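AraC family transcriptional regulator (Vibrio cholerae, PDB 5SUX) probably binds DNA through AraC-type helix-turn-helix elements to regulate virulence genes of the toxin-coregulated pilus, and holds a fatty-acid-like ligand in its cupin-like domain. Local coordinates at residues 27-32 / 61-66; 113-118 / 159-164; 169-174 / 204-209. All coordinates share one frame; numbering follows the deposited sequence.

How the interactions relate
Interactions 1 and 2 share the antiparallel sheet of the cupin-like domain, where strand 57-61 lies between strands 31-35 and 114-118; their centres are about 12 Å apart. Interaction 1 is the central one, about 3 Å from the centre of the chain. From there, the Y30 ring meets F163 of interaction 2, and N64 bonds E172 and R209 of interaction 3, whose centre is about 13 Å away. Interactions 2 and 3 do not touch, their centres lying about 18 Å apart. The three follow one another along the chain. Through N64 the turn 62-65 ties the ligand-bearing sheet to helix 170-179 and to the end of helix 199-207.

Interaction 1. Residues 27-32 / 61-66; sequences INDYKM and LKKNSI. With 70H ((3E)-4-(8-methylnaphthalen-1-yl)but-3-enoic acid), chain B.
In the cupin-like domain, strands 31-35 and 57-61 pair antiparallel beside the ligand pocket, and the turn that follows the second strand closes on the chain leading into the first. K31 and L61 form a hydrogen-bonded pair: K31 N gives a bond to L61 O (3.3 Å), and L61 N returns one to K31 O. A type II beta turn, K62 to S65, then brings two further backbone bonds to I27, from N64 N to I27 O (2.8 Å) and from I27 N to S65 O. K62 O, inside the turn, is gripped twice, by S65 N and by S65 OG, the hydroxyl using an in-plane lone pair at 2.6 Å. I27 packs against this turn: CG1 meets S65 OG, CG2 lies against K62 O, and CD1 reaches L61 CD1 at 4.1 Å.

Y30 and K63 cross at about a right angle. K63 CB sits 3.5 Å from the centroid of the Y30 ring, nearly on its normal, in a CH-pi contact, while Y30 OH bonds T165 N. With CG anti to the backbone N (chi1 -174°) and the rest extended, K63 runs on past N28 O; its NZ has long salt-bridge partners in D29 OD1 (4.0 Å) and, weakly, in D88 and E172. K31 runs toward the ligand instead, and a bend at its last torsion (chi4 -71°) presents NZ to the 70H carboxylate, with O13 at 2.7 Å, and to N28 OD1 at 3.3 Å, in that amide's carbonyl plane. The lysine would thus balance the ligand's charge, while N28 and, weakly, T85 would help to fix its ammonium. A lysine from a cupin-like strand meeting an acid head group, with L61 CD1 near ligand C01, is consistent with the fatty-acid pocket of ToxT.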
loop_
_atom_site.group_PDB
_atom_site.type_symbol
_atom_site.label_atom_id
_atom_site.label_comp_id
_atom_site.label_asym_id
_atom_site.label_seq_id
_atom_site.Cartn_x
_atom_site.Cartn_y
_atom_site.Cartn_z
ATOM N N ILE A 27 2.325 3.615 -2.136
ATOM C CA ILE A 27 1.907 2.819 -0.988
ATOM C C ILE A 27 2.433 3.523 0.257
ATOM O O ILE A 27 3.625 3.452 0.572
ATOM C CB ILE A 27 2.409 1.375 -1.092
ATOM C CG1 ILE A 27 1.955 0.754 -2.415
ATOM C CG2 ILE A 27 1.898 0.540 0.067
ATOM C CD1 ILE A 27 0.448 0.727 -2.591
ATOM N N ASN A 28 1.538 4.210 0.973
ATOM C CA ASN A 28 1.938 5.031 2.111
ATOM C C ASN A 28 2.107 4.230 3.392
ATOM O O ASN A 28 2.747 4.716 4.331
ATOM C CB ASN A 28 0.917 6.148 2.339
ATOM C CG ASN A 28 -0.443 5.617 2.748
ATOM O OD1 ASN A 28 -0.906 4.601 2.231
ATOM N ND2 ASN A 28 -1.091 6.305 3.682
ATOM N N ASP A 29 1.541 3.029 3.454
ATOM C CA ASP A 29 1.695 2.132 4.589
ATOM C C ASP A 29 1.551 0.712 4.069
ATOM O O ASP A 29 0.944 0.490 3.018
ATOM C CB ASP A 29 0.661 2.411 5.685
ATOM C CG ASP A 29 1.024 3.603 6.548
ATOM O OD1 ASP A 29 2.213 3.744 6.906
ATOM O OD2 ASP A 29 0.120 4.404 6.863
ATOM N N TYR A 30 2.115 -0.243 4.806
ATOM C CA TYR A 30 2.034 -1.640 4.400
ATOM C C TYR A 30 0.582 -2.060 4.220
ATOM O O TYR A 30 -0.271 -1.781 5.066
ATOM C CB TYR A 30 2.723 -2.536 5.431
ATOM C CG TYR A 30 4.217 -2.341 5.487
ATOM C CD1 TYR A 30 4.793 -1.510 6.440
ATOM C CD2 TYR A 30 5.054 -2.978 4.578
ATOM C CE1 TYR A 30 6.163 -1.326 6.492
ATOM C CE2 TYR A 30 6.425 -2.798 4.621
ATOM C CZ TYR A 30 6.973 -1.972 5.581
ATOM O OH TYR A 30 8.335 -1.789 5.629
ATOM N N LYS A 31 0.307 -2.715 3.095
ATOM C CA LYS A 31 -1.037 -3.149 2.753
ATOM C C LYS A 31 -1.020 -4.620 2.375
ATOM O O LYS A 31 0.001 -5.159 1.939
ATOM C CB LYS A 31 -1.621 -2.336 1.589
ATOM C CG LYS A 31 -1.831 -0.863 1.885
ATOM C CD LYS A 31 -2.386 -0.143 0.669
ATOM C CE LYS A 31 -2.087 1.345 0.722
ATOM N NZ LYS A 31 -2.883 2.035 1.774
ATOM N N MET A 32 -2.169 -5.264 2.550
ATOM C CA MET A 32 -2.391 -6.607 2.044
ATOM C C MET A 32 -3.843 -6.723 1.612
ATOM O O MET A 32 -4.727 -6.091 2.194
ATOM C CB MET A 32 -2.052 -7.683 3.083
ATOM C CG MET A 32 -2.692 -7.484 4.443
ATOM S SD MET A 32 -1.970 -8.573 5.687
ATOM C CE MET A 32 -0.303 -7.934 5.756
ATOM N N LEU A 61 1.734 -5.611 -0.300
ATOM C CA LEU A 61 2.249 -4.430 -0.983
ATOM C C LEU A 61 3.198 -3.686 -0.054
ATOM O O LEU A 61 2.815 -3.305 1.058
ATOM C CB LEU A 61 1.110 -3.511 -1.436
ATOM C CG LEU A 61 0.084 -4.140 -2.383
ATOM C CD1 LEU A 61 -0.999 -3.133 -2.745
ATOM C CD2 LEU A 61 0.758 -4.685 -3.635
ATOM N N LYS A 62 4.423 -3.467 -0.521
ATOM C CA LYS A 62 5.485 -2.930 0.318
ATOM C C LYS A 62 5.345 -1.422 0.493
ATOM O O LYS A 62 5.040 -0.697 -0.458
ATOM C CB LYS A 62 6.845 -3.262 -0.296
ATOM C CG LYS A 62 8.043 -2.971 0.587
ATOM C CD LYS A 62 9.332 -3.109 -0.213
ATOM C CE LYS A 62 10.463 -3.656 0.639
ATOM N NZ LYS A 62 11.684 -2.808 0.579
ATOM N N LYS A 63 5.576 -0.954 1.720
ATOM C CA LYS A 63 5.537 0.475 1.998
ATOM C C LYS A 63 6.562 1.215 1.145
ATOM O O LYS A 63 7.674 0.731 0.922
ATOM C CB LYS A 63 5.803 0.736 3.484
ATOM C CG LYS A 63 5.645 2.195 3.899
ATOM C CD LYS A 63 5.995 2.409 5.366
ATOM C CE LYS A 63 5.833 3.871 5.765
ATOM N NZ LYS A 63 6.165 4.107 7.197
ATOM N N ASN A 64 6.166 2.393 0.660
ATOM C CA ASN A 64 6.968 3.287 -0.174
ATOM C C ASN A 64 7.217 2.739 -1.571
ATOM O O ASN A 64 8.075 3.265 -2.291
ATOM C CB ASN A 64 8.309 3.637 0.482
ATOM C CG ASN A 64 8.137 4.423 1.761
ATOM O OD1 ASN A 64 7.325 5.344 1.830
ATOM N ND2 ASN A 64 8.895 4.058 2.789
ATOM N N SER A 65 6.495 1.702 -1.981
ATOM C CA SER A 65 6.581 1.255 -3.359
ATOM C C SER A 65 5.616 2.051 -4.231
ATOM O O SER A 65 4.667 2.674 -3.748
ATOM C CB SER A 65 6.280 -0.239 -3.470
ATOM O OG SER A 65 4.968 -0.538 -3.023
ATOM N N ILE A 66 5.877 2.029 -5.533
ATOM C CA ILE A 66 5.012 2.648 -6.530
ATOM C C ILE A 66 4.452 1.522 -7.386
ATOM O O ILE A 66 5.192 0.869 -8.132
ATOM C CB ILE A 66 5.768 3.681 -7.376
ATOM C CG1 ILE A 66 6.473 4.697 -6.472
ATOM C CG2 ILE A 66 4.818 4.390 -8.319
ATOM C CD1 ILE A 66 5.530 5.633 -5.747
HETATM C C10 70H B . -7.213 1.720 -2.507
HETATM C C11 70H B . -6.259 2.699 -1.854
HETATM C C12 70H B . -5.860 2.233 -0.470
HETATM C C15 70H B . -8.232 -3.840 -5.119
HETATM C C01 70H B . -4.899 -1.891 -3.234
HETATM C C02 70H B . -6.144 -2.468 -3.887
HETATM C C03 70H B . -7.396 -1.765 -4.119
HETATM C C04 70H B . -8.401 -2.479 -4.732
HETATM C C05 70H B . -9.674 -1.901 -5.014
HETATM C C06 70H B . -9.937 -0.588 -4.680
HETATM C C07 70H B . -8.940 0.158 -4.062
HETATM C C08 70H B . -7.689 -0.381 -3.772
HETATM C C09 70H B . -6.744 0.603 -3.101
HETATM O O13 70H B . -4.841 2.722 0.080
HETATM O O14 70H B . -6.543 1.364 0.134
HETATM C C16 70H B . -7.036 -4.494 -4.889
HETATM C C17 70H B . -6.004 -3.799 -4.275
#

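Interaction 2. Residues 113-118 / 159-164; sequences DLLLWN and YNSIFI
The apolar part of the contact rests on the two methyls of L115, which Y159 and F163 receive. CD2 lies over the centre of the Y159 ring, 3.5 Å from its centroid and 14° off the normal, a CH-pi contact that leaves it almost equally close to CG and CD2 of the tyrosine. The other methyl, CD1, approaches F163 CD1 at 3.6 Å, obliquely to that ring. L115 thus forks between two aromatics. Its CB already points toward the segment 159-164, and chi1 of -58°, with CD1 anti to CA, sets the methyls apart, one to each ring.

These pieces belong to an outermost strand of the five-stranded sheet in the cupin-like domain and to the end of the long helix 141-159 that packs over it. Y159 is the last helical residue; N160, with positive phi, is the C-prime residue of a Schellman motif, through which S161 N reaches E156 O and N160 N reaches K157 O. The chain then turns back toward the sheet, where F163 also meets the ring of Y30.

The polar part centres on the tyrosine hydroxyl. L116 N donates to Y159 OH at 3.0 Å with a bent angle of 143°. L116 O lies at the edge of the Y159 ring, in its plane, 3.3 Å from CE2, and accepts a bond from K158 NZ. L116 CB packs against the same hydroxyl at 3.3 Å. S161 OG, 4.4 Å from L115 CD2, is buried by the contact with no polar partner anywhere in the model.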
loop_
_atom_site.group_PDB
_atom_site.type_symbol
_atom_site.label_atom_id
_atom_site.label_comp_id
_atom_site.label_asym_id
_atom_site.label_seq_id
_atom_site.Cartn_x
_atom_site.Cartn_y
_atom_site.Cartn_z
ATOM N N ASP A 113 8.371 -5.715 -4.277
ATOM C CA ASP A 113 7.434 -4.874 -3.548
ATOM C C ASP A 113 5.992 -5.353 -3.656
ATOM O O ASP A 113 5.101 -4.735 -3.062
ATOM C CB ASP A 113 7.540 -3.417 -4.021
ATOM C CG ASP A 113 7.450 -3.274 -5.531
ATOM O OD1 ASP A 113 8.032 -2.308 -6.068
ATOM O OD2 ASP A 113 6.797 -4.117 -6.183
ATOM N N LEU A 114 5.736 -6.427 -4.400
ATOM C CA LEU A 114 4.429 -7.075 -4.450
ATOM C C LEU A 114 4.662 -8.564 -4.238
ATOM O O LEU A 114 5.271 -9.225 -5.084
ATOM C CB LEU A 114 3.718 -6.800 -5.778
ATOM C CG LEU A 114 2.249 -7.219 -5.922
ATOM C CD1 LEU A 114 1.548 -6.340 -6.945
ATOM C CD2 LEU A 114 2.115 -8.682 -6.316
ATOM N N LEU A 115 4.185 -9.089 -3.112
ATOM C CA LEU A 115 4.437 -10.465 -2.716
ATOM C C LEU A 115 3.133 -11.248 -2.651
ATOM O O LEU A 115 2.061 -10.684 -2.412
ATOM C CB LEU A 115 5.149 -10.528 -1.359
ATOM C CG LEU A 115 6.489 -9.797 -1.286
ATOM C CD1 LEU A 115 7.076 -9.868 0.113
ATOM C CD2 LEU A 115 7.451 -10.388 -2.292
ATOM N N LEU A 116 3.241 -12.557 -2.862
ATOM C CA LEU A 116 2.105 -13.470 -2.849
ATOM C C LEU A 116 2.350 -14.547 -1.803
ATOM O O LEU A 116 3.454 -15.095 -1.719
ATOM C CB LEU A 116 1.894 -14.094 -4.238
ATOM C CG LEU A 116 0.838 -15.178 -4.512
ATOM C CD1 LEU A 116 1.315 -16.579 -4.127
ATOM C CD2 LEU A 116 -0.478 -14.859 -3.821
ATOM N N TRP A 117 1.322 -14.851 -1.013
ATOM C CA TRP A 117 1.378 -15.942 -0.048
ATOM C C TRP A 117 0.089 -16.744 -0.125
ATOM O O TRP A 117 -1.001 -16.190 0.050
ATOM C CB TRP A 117 1.598 -15.428 1.377
ATOM C CG TRP A 117 1.650 -16.543 2.377
ATOM C CD1 TRP A 117 0.627 -16.992 3.161
ATOM C CD2 TRP A 117 2.780 -17.371 2.678
ATOM N NE1 TRP A 117 1.053 -18.041 3.940
ATOM C CE2 TRP A 117 2.371 -18.293 3.661
ATOM C CE3 TRP A 117 4.099 -17.418 2.215
ATOM C CZ2 TRP A 117 3.233 -19.253 4.189
ATOM C CZ3 TRP A 117 4.954 -18.369 2.742
ATOM C CH2 TRP A 117 4.519 -19.272 3.720
ATOM N N ASN A 118 0.213 -18.044 -0.385
ATOM C CA ASN A 118 -0.915 -18.969 -0.334
ATOM C C ASN A 118 -1.026 -19.496 1.093
ATOM O O ASN A 118 -0.163 -20.251 1.550
ATOM C CB ASN A 118 -0.726 -20.110 -1.330
ATOM C CG ASN A 118 -0.604 -19.622 -2.761
ATOM O OD1 ASN A 118 0.426 -19.811 -3.408
ATOM N ND2 ASN A 118 -1.661 -18.993 -3.265
ATOM N N TYR A 159 10.502 -15.361 -0.476
ATOM C CA TYR A 159 11.067 -14.586 -1.572
ATOM C C TYR A 159 12.522 -14.198 -1.345
ATOM O O TYR A 159 13.129 -13.600 -2.240
ATOM C CB TYR A 159 10.231 -13.324 -1.810
ATOM C CG TYR A 159 8.888 -13.594 -2.446
ATOM C CD1 TYR A 159 8.737 -13.581 -3.828
ATOM C CD2 TYR A 159 7.769 -13.864 -1.667
ATOM C CE1 TYR A 159 7.511 -13.827 -4.415
ATOM C CE2 TYR A 159 6.538 -14.111 -2.246
ATOM C CZ TYR A 159 6.415 -14.091 -3.621
ATOM O OH TYR A 159 5.193 -14.337 -4.202
ATOM N N ASN A 160 13.090 -14.521 -0.181
ATOM C CA ASN A 160 14.471 -14.163 0.149
ATOM C C ASN A 160 14.699 -12.663 -0.024
ATOM O O ASN A 160 15.736 -12.221 -0.521
ATOM C CB ASN A 160 15.462 -14.972 -0.691
ATOM C CG ASN A 160 16.837 -15.058 -0.055
ATOM O OD1 ASN A 160 17.041 -15.786 0.917
ATOM N ND2 ASN A 160 17.791 -14.314 -0.604
ATOM N N SER A 161 13.710 -11.870 0.385
ATOM C CA SER A 161 13.749 -10.431 0.183
ATOM C C SER A 161 13.202 -9.716 1.410
ATOM O O SER A 161 12.355 -10.245 2.135
ATOM C CB SER A 161 12.953 -10.013 -1.062
ATOM O OG SER A 161 11.560 -10.028 -0.803
ATOM N N ILE A 162 13.700 -8.504 1.630
ATOM C CA ILE A 162 13.255 -7.675 2.743
ATOM C C ILE A 162 11.900 -7.072 2.401
ATOM O O ILE A 162 11.734 -6.444 1.349
ATOM C CB ILE A 162 14.287 -6.576 3.049
ATOM C CG1 ILE A 162 15.598 -7.191 3.542
ATOM C CG2 ILE A 162 13.731 -5.586 4.065
ATOM C CD1 ILE A 162 15.459 -7.983 4.820
ATOM N N PHE A 163 10.924 -7.267 3.287
ATOM C CA PHE A 163 9.622 -6.623 3.165
ATOM C C PHE A 163 9.470 -5.463 4.140
ATOM O O PHE A 163 9.121 -4.351 3.734
ATOM C CB PHE A 163 8.499 -7.644 3.380
ATOM C CG PHE A 163 7.122 -7.094 3.134
ATOM C CD1 PHE A 163 6.712 -6.766 1.853
ATOM C CD2 PHE A 163 6.236 -6.910 4.184
ATOM C CE1 PHE A 163 5.445 -6.264 1.621
ATOM C CE2 PHE A 163 4.967 -6.406 3.960
ATOM C CZ PHE A 163 4.571 -6.083 2.676
ATOM N N ILE A 164 9.734 -5.703 5.423
ATOM C CA ILE A 164 9.743 -4.645 6.430
ATOM C C ILE A 164 11.063 -3.894 6.275
ATOM O O ILE A 164 12.113 -4.371 6.709
ATOM C CB ILE A 164 9.567 -5.201 7.845
ATOM C CG1 ILE A 164 8.332 -6.103 7.915
ATOM C CG2 ILE A 164 9.449 -4.066 8.849
ATOM C CD1 ILE A 164 7.036 -5.387 7.600
#

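Interaction 3. Residues 169-174 / 204-209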
loop_
_atom_site.group_PDB
_atom_site.type_symbol
_atom_site.label_atom_id
_atom_site.label_comp_id
_atom_site.label_asym_id
_atom_site.label_seq_id
_atom_site.Cartn_x
_atom_site.Cartn_y
_atom_site.Cartn_z
ATOM N N ASP A 169 16.316 4.086 5.385
ATOM C CA ASP A 169 16.317 3.930 3.936
ATOM C C ASP A 169 15.915 5.241 3.270
ATOM O O ASP A 169 15.066 5.979 3.778
ATOM C CB ASP A 169 15.373 2.801 3.519
ATOM C CG ASP A 169 15.061 2.815 2.032
ATOM O OD1 ASP A 169 13.907 3.123 1.666
ATOM O OD2 ASP A 169 15.976 2.532 1.231
ATOM N N ALA A 170 16.535 5.525 2.122
ATOM C CA ALA A 170 16.437 6.855 1.530
ATOM C C ALA A 170 15.004 7.208 1.145
ATOM O O ALA A 170 14.550 8.330 1.394
ATOM C CB ALA A 170 17.361 6.955 0.317
ATOM N N MET A 171 14.273 6.269 0.536
ATOM C CA MET A 171 12.912 6.581 0.106
ATOM C C MET A 171 11.979 6.793 1.293
ATOM O O MET A 171 11.026 7.574 1.197
ATOM C CB MET A 171 12.378 5.481 -0.813
ATOM C CG MET A 171 10.984 5.757 -1.368
ATOM S SD MET A 171 10.836 7.348 -2.209
ATOM C CE MET A 171 11.489 6.964 -3.829
ATOM N N GLU A 172 12.238 6.118 2.417
ATOM C CA GLU A 172 11.451 6.367 3.621
ATOM C C GLU A 172 11.675 7.781 4.143
ATOM O O GLU A 172 10.730 8.440 4.594
ATOM C CB GLU A 172 11.794 5.333 4.696
ATOM C CG GLU A 172 11.185 5.609 6.068
ATOM C CD GLU A 172 9.677 5.432 6.096
ATOM O OE1 GLU A 172 9.012 6.110 6.907
ATOM O OE2 GLU A 172 9.156 4.615 5.307
ATOM N N LYS A 173 12.919 8.267 4.088
ATOM C CA LYS A 173 13.201 9.632 4.522
ATOM C C LYS A 173 12.512 10.651 3.624
ATOM O O LYS A 173 11.970 11.651 4.109
ATOM C CB LYS A 173 14.709 9.877 4.545
ATOM C CG LYS A 173 15.463 9.066 5.580
ATOM C CD LYS A 173 16.940 9.427 5.579
ATOM C CE LYS A 173 17.741 8.490 6.466
ATOM N NZ LYS A 173 19.092 8.206 5.905
ATOM N N ILE A 174 12.530 10.419 2.309
ATOM C CA ILE A 174 11.858 11.323 1.378
ATOM C C ILE A 174 10.358 11.325 1.633
ATOM O O ILE A 174 9.715 12.381 1.679
ATOM C CB ILE A 174 12.178 10.928 -0.075
ATOM C CG1 ILE A 174 13.677 11.051 -0.350
ATOM C CG2 ILE A 174 11.376 11.780 -1.051
ATOM C CD1 ILE A 174 14.100 10.487 -1.690
ATOM N N LYS A 204 18.415 7.912 -7.404
ATOM C CA LYS A 204 18.286 6.471 -7.613
ATOM C C LYS A 204 16.978 5.934 -7.055
ATOM O O LYS A 204 16.412 4.989 -7.614
ATOM C CB LYS A 204 19.452 5.700 -6.990
ATOM C CG LYS A 204 20.831 6.113 -7.443
ATOM C CD LYS A 204 21.859 5.116 -6.923
ATOM C CE LYS A 204 22.304 5.474 -5.524
ATOM N NZ LYS A 204 22.225 6.936 -5.349
ATOM N N GLU A 205 16.487 6.516 -5.961
ATOM C CA GLU A 205 15.231 6.058 -5.380
ATOM C C GLU A 205 14.059 6.289 -6.324
ATOM O O GLU A 205 13.112 5.494 -6.342
ATOM C CB GLU A 205 14.985 6.762 -4.047
ATOM C CG GLU A 205 16.040 6.486 -2.994
ATOM C CD GLU A 205 16.298 5.005 -2.794
ATOM O OE1 GLU A 205 15.320 4.227 -2.743
ATOM O OE2 GLU A 205 17.480 4.618 -2.690
ATOM N N LEU A 206 14.106 7.362 -7.115
ATOM C CA LEU A 206 13.026 7.647 -8.051
ATOM C C LEU A 206 13.167 6.838 -9.335
ATOM O O LEU A 206 12.164 6.386 -9.899
ATOM C CB LEU A 206 12.981 9.143 -8.372
ATOM C CG LEU A 206 12.375 10.107 -7.345
ATOM C CD1 LEU A 206 13.254 10.259 -6.110
ATOM C CD2 LEU A 206 12.111 11.465 -7.985
ATOM N N GLU A 207 14.399 6.648 -9.809
ATOM C CA GLU A 207 14.608 5.948 -11.074
ATOM C C GLU A 207 14.222 4.479 -10.965
ATOM O O GLU A 207 13.537 3.941 -11.843
ATOM C CB GLU A 207 16.062 6.097 -11.520
ATOM C CG GLU A 207 16.474 7.531 -11.794
ATOM C CD GLU A 207 17.978 7.706 -11.854
ATOM O OE1 GLU A 207 18.707 6.708 -11.673
ATOM O OE2 GLU A 207 18.431 8.844 -12.084
ATOM N N SER A 208 14.649 3.812 -9.890
ATOM C CA SER A 208 14.299 2.410 -9.694
ATOM C C SER A 208 12.804 2.203 -9.495
ATOM O O SER A 208 12.339 1.060 -9.556
ATOM C CB SER A 208 15.067 1.838 -8.499
ATOM O OG SER A 208 14.733 2.516 -7.303
ATOM N N ARG A 209 12.046 3.271 -9.259
ATOM C CA ARG A 209 10.595 3.206 -9.186
ATOM C C ARG A 209 9.921 3.778 -10.426
ATOM O O ARG A 209 8.687 3.785 -10.498
ATOM C CB ARG A 209 10.101 3.932 -7.931
ATOM C CG ARG A 209 10.562 3.271 -6.640
ATOM C CD ARG A 209 10.184 4.086 -5.416
ATOM N NE ARG A 209 10.385 3.340 -4.176
ATOM C CZ ARG A 209 11.559 3.197 -3.565
ATOM N NH1 ARG A 209 11.642 2.501 -2.439
ATOM N NH2 ARG A 209 12.650 3.751 -4.078
#
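M171 lies across one face of the R209 guanidinium, its CG 3.4 Å from CZ and over the centre of the group. The two side chains run antiparallel alongside each other. M171 leaves its helix with CG anti to the backbone N (chi1 -177°), then bends at chi2 and chi3; the hook lays CE beside R209 NH2 and CD and against E205, 3.5 Å from its CB and 3.3 Å from its carbonyl O. A170 CB adds a contact with E205 CG at 3.6 Å, joining the start of helix 170-179 to the C-terminal part of helix 199-207.

The guanidinium is held flat beneath the methionine by bonds in or close to its own plane. R209 NH2 donates to E205 O at 2.9 Å and to E205 OE1 at 3.0 Å, the second being a salt bridge that meets the carboxylate on its anti side. R209 NE bonds N64 O of the turn 62-65, fixing the group from another direction.

D169, the N-cap of helix 170-179, accepts a weak bond from M171 N. Its OD2 is 4.4 Å from E205 OE1, a proximity of like charges that the arginine probably eases. The arginine therefore uses NE and NH2 on oxygens around its rim, within 204-209 and at N64, and offers a face to the methionine, so what joins the two segments is itself apolar packing on a polar group.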